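Local coordinates for phenazine biosynthesis protein, PhzF family (Bacillus anthracis, PDB 3EDN) that belongs to the PhzF family with a diaminopimelate epimerase-like fold and probably acts as an isomerase-type enzyme related to phenazine biosynthesis, at residues K120-A125 with K280-I285; M252-E257 with V270-D275; T3-H8 with V292-V297. All coordinates share one frame; numbering follows the deposited sequence. Where two conformers were deposited one is given.

Interaction 1. Residues K120-A125 with K280-I285; sequences KMRQTA and KLQIDI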
loop_
_atom_site.group_PDB
_atom_site.type_symbol
_atom_site.label_atom_id
_atom_site.label_comp_id
_atom_site.label_asym_id
_atom_site.label_seq_id
_atom_site.Cartn_x
_atom_site.Cartn_y
_atom_site.Cartn_z
ATOM N N LYS A 120 15.238 -22.071 3.488
ATOM C CA LYS A 120 16.320 -21.775 4.434
ATOM C C LYS A 120 16.604 -20.284 4.433
ATOM O O LYS A 120 16.677 -19.663 3.375
ATOM C CB LYS A 120 17.574 -22.556 4.037
ATOM C CG LYS A 120 18.757 -22.406 4.983
ATOM C CD LYS A 120 19.910 -23.300 4.496
ATOM C CE LYS A 120 21.161 -23.120 5.333
ATOM N NZ LYS A 120 22.292 -23.932 4.766
HETATM N N MSE A 121 16.774 -19.698 5.612
HETATM C CA MSE A 121 17.048 -18.265 5.695
HETATM C C MSE A 121 18.044 -17.986 6.809
HETATM O O MSE A 121 18.219 -18.804 7.708
HETATM C CB MSE A 121 15.765 -17.460 5.907
HETATM C CG MSE A 121 15.006 -17.779 7.167
HETATM SE SE MSE A 121 13.077 -17.350 6.990
HETATM C CE MSE A 121 12.743 -18.364 5.373
ATOM N N ARG A 122 18.705 -16.836 6.721
ATOM C CA ARG A 122 19.692 -16.412 7.710
ATOM C C ARG A 122 19.037 -15.622 8.829
ATOM O O ARG A 122 18.182 -14.763 8.579
ATOM C CB ARG A 122 20.748 -15.531 7.035
ATOM C CG ARG A 122 21.794 -14.922 7.973
ATOM C CD ARG A 122 22.897 -15.921 8.337
ATOM N NE ARG A 122 23.437 -16.576 7.146
ATOM C CZ ARG A 122 24.317 -16.025 6.312
ATOM N NH1 ARG A 122 24.790 -14.804 6.539
ATOM N NH2 ARG A 122 24.737 -16.703 5.250
ATOM N N GLN A 123 19.457 -15.882 10.064
ATOM C CA GLN A 123 19.008 -15.057 11.182
ATOM C C GLN A 123 20.136 -14.125 11.614
ATOM O O GLN A 123 21.245 -14.210 11.110
ATOM C CB GLN A 123 18.558 -15.938 12.342
ATOM C CG GLN A 123 17.272 -16.699 11.991
ATOM C CD GLN A 123 16.696 -17.458 13.162
ATOM O OE1 GLN A 123 17.393 -17.713 14.139
ATOM N NE2 GLN A 123 15.424 -17.861 13.046
ATOM N N THR A 124 19.828 -13.225 12.535
ATOM C CA THR A 124 20.830 -12.312 13.074
ATOM C C THR A 124 21.777 -13.077 14.000
ATOM O O THR A 124 21.365 -14.025 14.679
ATOM C CB THR A 124 20.149 -11.151 13.826
ATOM O OG1 THR A 124 19.198 -10.524 12.956
ATOM C CG2 THR A 124 21.170 -10.119 14.266
ATOM N N ALA A 125 23.050 -12.680 14.020
ATOM C CA ALA A 125 24.035 -13.354 14.851
ATOM C C ALA A 125 23.592 -13.415 16.309
ATOM O O ALA A 125 23.048 -12.444 16.835
ATOM C CB ALA A 125 25.403 -12.673 14.741
ATOM N N LYS A 280 31.134 -14.168 15.784
ATOM C CA LYS A 280 29.990 -14.879 16.338
ATOM C C LYS A 280 29.641 -16.057 15.447
ATOM O O LYS A 280 30.057 -16.128 14.285
ATOM C CB LYS A 280 28.762 -13.955 16.427
ATOM C CG LYS A 280 28.889 -12.784 17.416
ATOM C CD LYS A 280 28.623 -13.197 18.853
ATOM C CE LYS A 280 28.576 -11.983 19.810
ATOM N NZ LYS A 280 27.201 -11.355 19.875
ATOM N N LEU A 281 28.843 -16.967 15.982
ATOM C CA LEU A 281 28.282 -18.036 15.162
ATOM C C LEU A 281 27.348 -17.436 14.118
ATOM O O LEU A 281 26.782 -16.348 14.303
ATOM C CB LEU A 281 27.530 -19.064 16.023
ATOM C CG LEU A 281 28.328 -19.801 17.107
ATOM C CD1 LEU A 281 27.428 -20.591 18.038
ATOM C CD2 LEU A 281 29.359 -20.727 16.489
ATOM N N GLN A 282 27.227 -18.139 12.998
ATOM C CA GLN A 282 26.230 -17.791 11.988
ATOM C C GLN A 282 25.092 -18.778 12.151
ATOM O O GLN A 282 25.326 -19.980 12.286
ATOM C CB GLN A 282 26.827 -17.914 10.590
ATOM C CG GLN A 282 25.823 -17.767 9.475
ATOM C CD GLN A 282 26.445 -17.981 8.118
ATOM O OE1 GLN A 282 27.445 -17.345 7.778
ATOM N NE2 GLN A 282 25.850 -18.870 7.324
ATOM N N ILE A 283 23.863 -18.267 12.178
ATOM C CA ILE A 283 22.678 -19.111 12.386
ATOM C C ILE A 283 21.759 -19.005 11.193
ATOM O O ILE A 283 21.352 -17.904 10.817
ATOM C CB ILE A 283 21.900 -18.718 13.670
ATOM C CG1 ILE A 283 22.782 -18.900 14.911
ATOM C CG2 ILE A 283 20.596 -19.536 13.792
ATOM C CD1 ILE A 283 23.148 -20.348 15.193
ATOM N N ASP A 284 21.467 -20.148 10.585
ATOM C CA ASP A 284 20.388 -20.248 9.600
ATOM C C ASP A 284 19.303 -21.175 10.128
ATOM O O ASP A 284 19.560 -22.098 10.894
ATOM C CB ASP A 284 20.903 -20.835 8.283
ATOM C CG ASP A 284 22.086 -20.055 7.702
ATOM O OD1 ASP A 284 21.893 -18.919 7.231
ATOM O OD2 ASP A 284 23.221 -20.592 7.687
ATOM N N ILE A 285 18.074 -20.979 9.684
ATOM C CA ILE A 285 17.058 -21.986 9.949
ATOM C C ILE A 285 16.392 -22.394 8.648
ATOM O O ILE A 285 16.430 -21.656 7.644
ATOM C CB ILE A 285 15.984 -21.506 10.961
ATOM C CG1 ILE A 285 15.166 -20.344 10.387
ATOM C CG2 ILE A 285 16.640 -21.108 12.287
ATOM C CD1 ILE A 285 13.782 -20.186 11.016
HETATM O O HOH W 1 24.125 -22.871 6.563
HETATM O O HOH W 2 23.681 -15.477 11.885
#
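This contact joins strand 117-122 to the start of strand 282-298, the long strand that spans both halves of the diaminopimelate epimerase-like fold. The strands run antiparallel. M121 and I285 form a hydrogen-bonded pair, with M121 N to I285 O at 2.8 Å and a return bond from I285 N to M121 O. Next along, Q123 N donates to I283 O at 2.9 Å, nearly straight at 169°. Water 2 then bridges Q123 O and I283 N.

R122 and D284 are the non-hydrogen-bonded pair. The R122 chain starts with CG anti to the backbone N and bends at chi2 and chi3. This brings NE to D284 OD1 at 2.8 Å, in the guanidinium plane and on the syn lone pair. The amide of Q282 stacks over one guanidinium face, its plane turned 23° from it. Q282 NE2 also donates to D284 OD2. The extended K120 reaches OD2 through water 1.

On the face that carries M121 and I285, I285 CG2 and CD1 each lie 3.5 Å from Q123 NE2. That amide is held by T160 and the carbonyl of G230.

D284 is buried, but both carboxylate oxygens are gripped. R122 and the more distant K120 probably favour its ionised form.

Interaction 2. Residues M252-E257 with V270-D275; sequences MELIVE and VYVTKD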
loop_
_atom_site.group_PDB
_atom_site.type_symbol
_atom_site.label_atom_id
_atom_site.label_comp_id
_atom_site.label_asym_id
_atom_site.label_seq_id
_atom_site.Cartn_x
_atom_site.Cartn_y
_atom_site.Cartn_z
HETATM N N MSE A 252 27.506 -27.407 11.804
HETATM C CA MSE A 252 26.730 -28.479 12.380
HETATM C C MSE A 252 25.263 -28.133 12.185
HETATM O O MSE A 252 24.924 -26.986 11.928
HETATM C CB MSE A 252 27.070 -28.615 13.856
HETATM C CG MSE A 252 26.746 -27.371 14.626
HETATM SE SE MSE A 252 24.987 -27.540 15.395
HETATM C CE MSE A 252 25.649 -28.121 17.115
ATOM N N GLU A 253 24.404 -29.132 12.255
ATOM C CA GLU A 253 22.985 -28.838 12.221
ATOM C C GLU A 253 22.250 -29.692 13.227
ATOM O O GLU A 253 22.730 -30.754 13.633
ATOM C CB GLU A 253 22.405 -29.004 10.815
ATOM C CG GLU A 253 22.023 -30.401 10.408
ATOM C CD GLU A 253 21.613 -30.443 8.941
ATOM O OE1 GLU A 253 20.419 -30.692 8.657
ATOM O OE2 GLU A 253 22.478 -30.167 8.073
ATOM N N LEU A 254 21.096 -29.203 13.653
ATOM C CA LEU A 254 20.244 -29.975 14.526
ATOM C C LEU A 254 18.798 -29.668 14.199
ATOM O O LEU A 254 18.509 -28.664 13.563
ATOM C CB LEU A 254 20.523 -29.625 15.987
ATOM C CG LEU A 254 20.117 -28.231 16.477
ATOM C CD1 LEU A 254 19.724 -28.284 17.959
ATOM C CD2 LEU A 254 21.190 -27.188 16.214
ATOM N N ILE A 255 17.905 -30.537 14.639
ATOM C CA ILE A 255 16.477 -30.296 14.463
ATOM C C ILE A 255 15.921 -30.098 15.854
ATOM O O ILE A 255 16.255 -30.851 16.783
ATOM C CB ILE A 255 15.745 -31.457 13.748
ATOM C CG1 ILE A 255 16.381 -31.720 12.376
ATOM C CG2 ILE A 255 14.288 -31.097 13.539
ATOM C CD1 ILE A 255 15.805 -32.931 11.628
ATOM N N VAL A 256 15.092 -29.067 16.001
ATOM C CA VAL A 256 14.359 -28.840 17.224
ATOM C C VAL A 256 12.881 -29.068 16.957
ATOM O O VAL A 256 12.420 -28.911 15.815
ATOM C CB VAL A 256 14.619 -27.427 17.815
ATOM C CG1 VAL A 256 16.114 -27.207 17.987
ATOM C CG2 VAL A 256 14.057 -26.341 16.930
ATOM N N GLU A 257 12.141 -29.467 17.989
ATOM C CA GLU A 257 10.708 -29.718 17.840
ATOM C C GLU A 257 9.920 -28.868 18.821
ATOM O O GLU A 257 10.427 -28.479 19.877
ATOM C CB GLU A 257 10.375 -31.194 18.064
ATOM C CG GLU A 257 10.556 -31.605 19.538
ATOM C CD GLU A 257 10.205 -33.043 19.869
ATOM O OE1 GLU A 257 10.311 -33.931 18.995
ATOM O OE2 GLU A 257 9.884 -33.286 21.059
ATOM N N VAL A 270 18.100 -26.194 12.304
ATOM C CA VAL A 270 18.985 -25.076 12.623
ATOM C C VAL A 270 20.404 -25.393 12.204
ATOM O O VAL A 270 20.928 -26.444 12.582
ATOM C CB VAL A 270 18.932 -24.693 14.114
ATOM C CG1 VAL A 270 19.736 -23.395 14.355
ATOM C CG2 VAL A 270 17.469 -24.553 14.576
ATOM N N TYR A 271 20.995 -24.502 11.414
ATOM C CA TYR A 271 22.376 -24.665 10.950
ATOM C C TYR A 271 23.266 -23.674 11.681
ATOM O O TYR A 271 22.974 -22.467 11.726
ATOM C CB TYR A 271 22.477 -24.401 9.447
ATOM C CG TYR A 271 21.496 -25.194 8.625
ATOM C CD1 TYR A 271 21.893 -26.334 7.955
ATOM C CD2 TYR A 271 20.156 -24.806 8.544
ATOM C CE1 TYR A 271 20.979 -27.080 7.204
ATOM C CE2 TYR A 271 19.257 -25.529 7.813
ATOM C CZ TYR A 271 19.667 -26.654 7.141
ATOM O OH TYR A 271 18.743 -27.372 6.402
ATOM N N VAL A 272 24.341 -24.185 12.278
ATOM C CA VAL A 272 25.252 -23.347 13.049
ATOM C C VAL A 272 26.607 -23.414 12.369
ATOM O O VAL A 272 27.145 -24.505 12.177
ATOM C CB VAL A 272 25.392 -23.845 14.485
ATOM C CG1 VAL A 272 26.238 -22.863 15.296
ATOM C CG2 VAL A 272 24.020 -24.009 15.124
ATOM N N THR A 273 27.117 -22.257 11.958
ATOM C CA THR A 273 28.370 -22.210 11.193
ATOM C C THR A 273 29.381 -21.328 11.898
ATOM O O THR A 273 29.037 -20.281 12.457
ATOM C CB THR A 273 28.121 -21.673 9.778
ATOM O OG1 THR A 273 27.229 -22.564 9.094
ATOM C CG2 THR A 273 29.428 -21.563 8.990
ATOM N N LYS A 274 30.639 -21.745 11.904
ATOM C CA LYS A 274 31.667 -20.818 12.335
ATOM C C LYS A 274 32.722 -20.667 11.258
ATOM O O LYS A 274 33.060 -21.617 10.546
ATOM C CB LYS A 274 32.274 -21.189 13.681
ATOM C CG LYS A 274 32.915 -22.541 13.740
ATOM C CD LYS A 274 33.215 -22.927 15.197
ATOM C CE LYS A 274 33.397 -24.428 15.326
ATOM N NZ LYS A 274 33.938 -24.828 16.657
ATOM N N ASP A 275 33.187 -19.439 11.118
ATOM C CA ASP A 275 34.222 -19.127 10.164
ATOM C C ASP A 275 35.333 -18.463 10.942
ATOM O O ASP A 275 35.066 -17.733 11.893
ATOM C CB ASP A 275 33.679 -18.179 9.096
ATOM C CG ASP A 275 34.697 -17.878 8.012
ATOM O OD1 ASP A 275 34.590 -18.496 6.930
ATOM O OD2 ASP A 275 35.605 -17.032 8.230
HETATM O O HOH W 3 19.790 -29.706 6.144
#
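The two strands of a beta hairpin, 251-258 and 266-273, meet here side by side. Four backbone bonds fix the register. M252 and V272 exchange one pair, and L254 and V270 exchange the other. The straightest is V270 N to L254 O, 2.8 Å at 178°.

The side chains of M252, L254, V270 and V272 share one face. M252 is a selenomethionine. Its CG sits between the backbone N and the carbonyl carbon, and the chain bends again at chi2 and chi3. The bend lays SE alongside V272, 3.7 Å from CG2 and 3.8 Å from CB. The bulky selenium thus rests against the branch point of the valine.

L254 also takes the crowded first torsion, chi1 69°. One methyl, CD2, leans across toward the partner strand. This bump sits over V270, between its CB at 4.0 Å and its carbonyl O at 3.7 Å. V272 CG2 lies only at the margin of this seat. Helix 230-244 covers the same face, with Y240 on M252 and A241 on V272.

E253 and Y271 point together from the other face. E253 OE2 comes to 3.5 Å from Y271 CE1, and the carboxylate and ring planes are 64° apart. Water 3 links the two tips, 2.8 Å from E253 OE1 and 2.6 Å from Y271 OH. K120 makes a cation-pi contact with the same ring.

On its other edge strand 266-273 pairs with strand 282-298, whose I283 packs on both V270 and V272. The hairpin 251-258/266-273, with its M252 and V272 side against helix 230-244, is thus a part of the diaminopimelate epimerase-like fold.

Interaction 3. Residues T3-H8 with V292-V297; sequences TINVFH and VKEFEV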
loop_
_atom_site.group_PDB
_atom_site.type_symbol
_atom_site.label_atom_id
_atom_site.label_comp_id
_atom_site.label_asym_id
_atom_site.label_seq_id
_atom_site.Cartn_x
_atom_site.Cartn_y
_atom_site.Cartn_z
ATOM N N THR A 3 -13.522 -10.295 -4.260
ATOM C CA THR A 3 -13.259 -11.620 -3.707
ATOM C C THR A 3 -11.778 -11.940 -3.786
ATOM O O THR A 3 -11.195 -11.951 -4.868
ATOM C CB THR A 3 -14.057 -12.711 -4.435
ATOM O OG1 THR A 3 -15.460 -12.483 -4.249
ATOM C CG2 THR A 3 -13.693 -14.092 -3.877
ATOM N N ILE A 4 -11.179 -12.216 -2.629
ATOM C CA ILE A 4 -9.749 -12.512 -2.564
ATOM C C ILE A 4 -9.554 -13.952 -2.118
ATOM O O ILE A 4 -10.096 -14.358 -1.094
ATOM C CB ILE A 4 -9.027 -11.594 -1.555
ATOM C CG1 ILE A 4 -9.414 -10.124 -1.752
ATOM C CG2 ILE A 4 -7.509 -11.797 -1.633
ATOM C CD1 ILE A 4 -9.233 -9.622 -3.156
ATOM N N ASN A 5 -8.788 -14.725 -2.879
ATOM C CA ASN A 5 -8.472 -16.088 -2.467
ATOM C C ASN A 5 -7.264 -16.081 -1.536
ATOM O O ASN A 5 -6.200 -15.554 -1.882
ATOM C CB ASN A 5 -8.206 -16.979 -3.678
ATOM C CG ASN A 5 -9.458 -17.238 -4.504
ATOM O OD1 ASN A 5 -10.555 -17.418 -3.969
ATOM N ND2 ASN A 5 -9.285 -17.293 -5.810
ATOM N N VAL A 6 -7.445 -16.653 -0.351
ATOM C CA VAL A 6 -6.389 -16.708 0.656
ATOM C C VAL A 6 -6.061 -18.165 0.921
ATOM O O VAL A 6 -6.944 -18.993 1.061
ATOM C CB VAL A 6 -6.853 -16.031 1.949
ATOM C CG1 VAL A 6 -5.735 -16.005 3.000
ATOM C CG2 VAL A 6 -7.298 -14.606 1.640
ATOM N N PHE A 7 -4.767 -18.475 0.991
ATOM C CA PHE A 7 -4.337 -19.818 1.342
ATOM C C PHE A 7 -3.870 -19.874 2.785
ATOM O O PHE A 7 -3.366 -18.892 3.346
ATOM C CB PHE A 7 -3.230 -20.292 0.395
ATOM C CG PHE A 7 -3.723 -20.580 -0.988
ATOM C CD1 PHE A 7 -4.041 -21.870 -1.364
ATOM C CD2 PHE A 7 -3.881 -19.550 -1.903
ATOM C CE1 PHE A 7 -4.512 -22.134 -2.634
ATOM C CE2 PHE A 7 -4.360 -19.809 -3.163
ATOM C CZ PHE A 7 -4.663 -21.106 -3.528
ATOM N N HIS A 8 -4.101 -21.024 3.391
ATOM C CA HIS A 8 -3.569 -21.347 4.701
ATOM C C HIS A 8 -2.559 -22.474 4.491
ATOM O O HIS A 8 -2.937 -23.556 4.027
ATOM C CB HIS A 8 -4.727 -21.816 5.575
ATOM C CG HIS A 8 -4.327 -22.386 6.897
ATOM N ND1 HIS A 8 -5.259 -22.900 7.774
ATOM C CD2 HIS A 8 -3.120 -22.525 7.498
ATOM C CE1 HIS A 8 -4.642 -23.346 8.855
ATOM N NE2 HIS A 8 -3.347 -23.129 8.716
ATOM N N VAL A 292 -2.904 -26.333 3.856
ATOM C CA VAL A 292 -4.002 -26.678 4.743
ATOM C C VAL A 292 -5.360 -26.449 4.057
ATOM O O VAL A 292 -6.165 -27.391 3.910
ATOM C CB VAL A 292 -3.930 -25.950 6.097
ATOM C CG1 VAL A 292 -5.101 -26.368 6.962
ATOM C CG2 VAL A 292 -2.599 -26.278 6.786
ATOM N N LYS A 293 -5.616 -25.208 3.643
ATOM C CA LYS A 293 -6.866 -24.899 2.950
ATOM C C LYS A 293 -6.781 -23.616 2.153
ATOM O O LYS A 293 -5.806 -22.864 2.259
ATOM C CB LYS A 293 -8.035 -24.785 3.948
ATOM C CG LYS A 293 -7.906 -23.683 5.004
ATOM C CD LYS A 293 -9.117 -23.699 5.911
ATOM C CE LYS A 293 -9.022 -22.639 6.988
ATOM N NZ LYS A 293 -8.143 -23.116 8.109
ATOM N N GLU A 294 -7.826 -23.375 1.350
ATOM C CA GLU A 294 -7.968 -22.133 0.616
ATOM C C GLU A 294 -9.386 -21.642 0.824
ATOM O O GLU A 294 -10.311 -22.448 0.919
ATOM C CB GLU A 294 -7.730 -22.374 -0.878
ATOM C CG GLU A 294 -7.860 -21.114 -1.704
ATOM C CD GLU A 294 -7.989 -21.372 -3.187
ATOM O OE1 GLU A 294 -7.857 -22.540 -3.635
ATOM O OE2 GLU A 294 -8.207 -20.380 -3.920
ATOM N N PHE A 295 -9.556 -20.335 0.934
ATOM C CA PHE A 295 -10.889 -19.764 1.189
ATOM C C PHE A 295 -10.972 -18.339 0.676
ATOM O O PHE A 295 -9.960 -17.714 0.337
ATOM C CB PHE A 295 -11.222 -19.811 2.672
ATOM C CG PHE A 295 -10.169 -19.188 3.534
ATOM C CD1 PHE A 295 -10.218 -17.833 3.825
ATOM C CD2 PHE A 295 -9.115 -19.944 4.028
ATOM C CE1 PHE A 295 -9.258 -17.233 4.616
ATOM C CE2 PHE A 295 -8.141 -19.349 4.821
ATOM C CZ PHE A 295 -8.211 -17.991 5.111
ATOM N N GLU A 296 -12.197 -17.816 0.616
ATOM C CA GLU A 296 -12.427 -16.494 0.054
ATOM C C GLU A 296 -12.659 -15.495 1.160
ATOM O O GLU A 296 -13.335 -15.800 2.144
ATOM C CB GLU A 296 -13.688 -16.499 -0.806
ATOM C CG GLU A 296 -13.632 -17.377 -2.038
ATOM C CD GLU A 296 -14.929 -17.306 -2.822
ATOM O OE1 GLU A 296 -15.909 -16.746 -2.290
ATOM O OE2 GLU A 296 -14.962 -17.801 -3.961
ATOM N N VAL A 297 -12.087 -14.304 0.987
ATOM C CA VAL A 297 -12.344 -13.172 1.865
ATOM C C VAL A 297 -12.907 -12.044 1.011
ATOM O O VAL A 297 -12.411 -11.791 -0.079
ATOM C CB VAL A 297 -11.041 -12.713 2.553
ATOM C CG1 VAL A 297 -11.286 -11.507 3.434
ATOM C CG2 VAL A 297 -10.445 -13.866 3.378
HETATM O O HOH W 4 -17.619 -14.437 -4.027
HETATM O O HOH W 5 -11.129 -19.853 -2.511
#
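Strand 3-11 and the far end of strand 282-298 pair antiparallel, with a classic beta bulge where V292 and K293 both face H8. The two ends of the chain thus meet in one half of the diaminopimelate epimerase-like fold. Backbone bonds link I4 with V297, V6 with F295 and H8 with K293. At the bulge H8 O accepts from both V292 N and K293 N.

F7 and E294 lie side by side and point the same way. The E294 chain is extended, with CG anti to the backbone N, and runs over one face of the F7 ring. Its CG stands 3.7 Å from the ring centroid, a CH-pi contact. The carboxylate continues nearly flat over the ring, the planes 21° apart, with CD 3.4 Å from F7 CZ. N5 lies next along this face, its amide plane at 89° to the E294 carboxylate.

V6 and F295 cross obliquely on the other face. F295 CG takes the crowded place between the backbone N and the carbonyl carbon, so the ring folds over V6. V6 CB lies over the ring face, 3.8 Å from CE1. V6 CG1 leans to the same ring, and the other branch, CG2, meets V297 CG2 at 3.7 Å. Helix 33-43 packs on this side through V43, which touches both V6 and V297.

H8 is gripped at the bulge. V292 CB sits over the centre of the imidazole, 3.6 Å from its centroid. D10 binds NE2 through OD1. The K293 chain, bent at chi4, brings NZ round to the ring edge, where it donates in the imidazole plane to H8 ND1 at 2.9 Å.

In the fold
Interactions 1 and 3 share strand 282-298, and interaction 2 uses its neighbour, strand 266-273. The centres of interactions 1 and 3 are about 32 Å apart, on opposite sides of the chain's centre. Interaction 2 lies beside interaction 1, about 9 Å between centres. There strands 266-273 and 282-298 pair, and D284 O meets Y271 N at 2.8 Å. All three are partly buried, but interaction 3 lies farthest out, with the most exposed residues. Interaction 1 sets a buried carboxylate against more exposed basic side chains. Interaction 2 adds apolar packing to its backbone bonds, next to helix 230-244, which L281 and I283 of interaction 1 also touch. Interaction 3 combines ring faces with a bulge-held histidine.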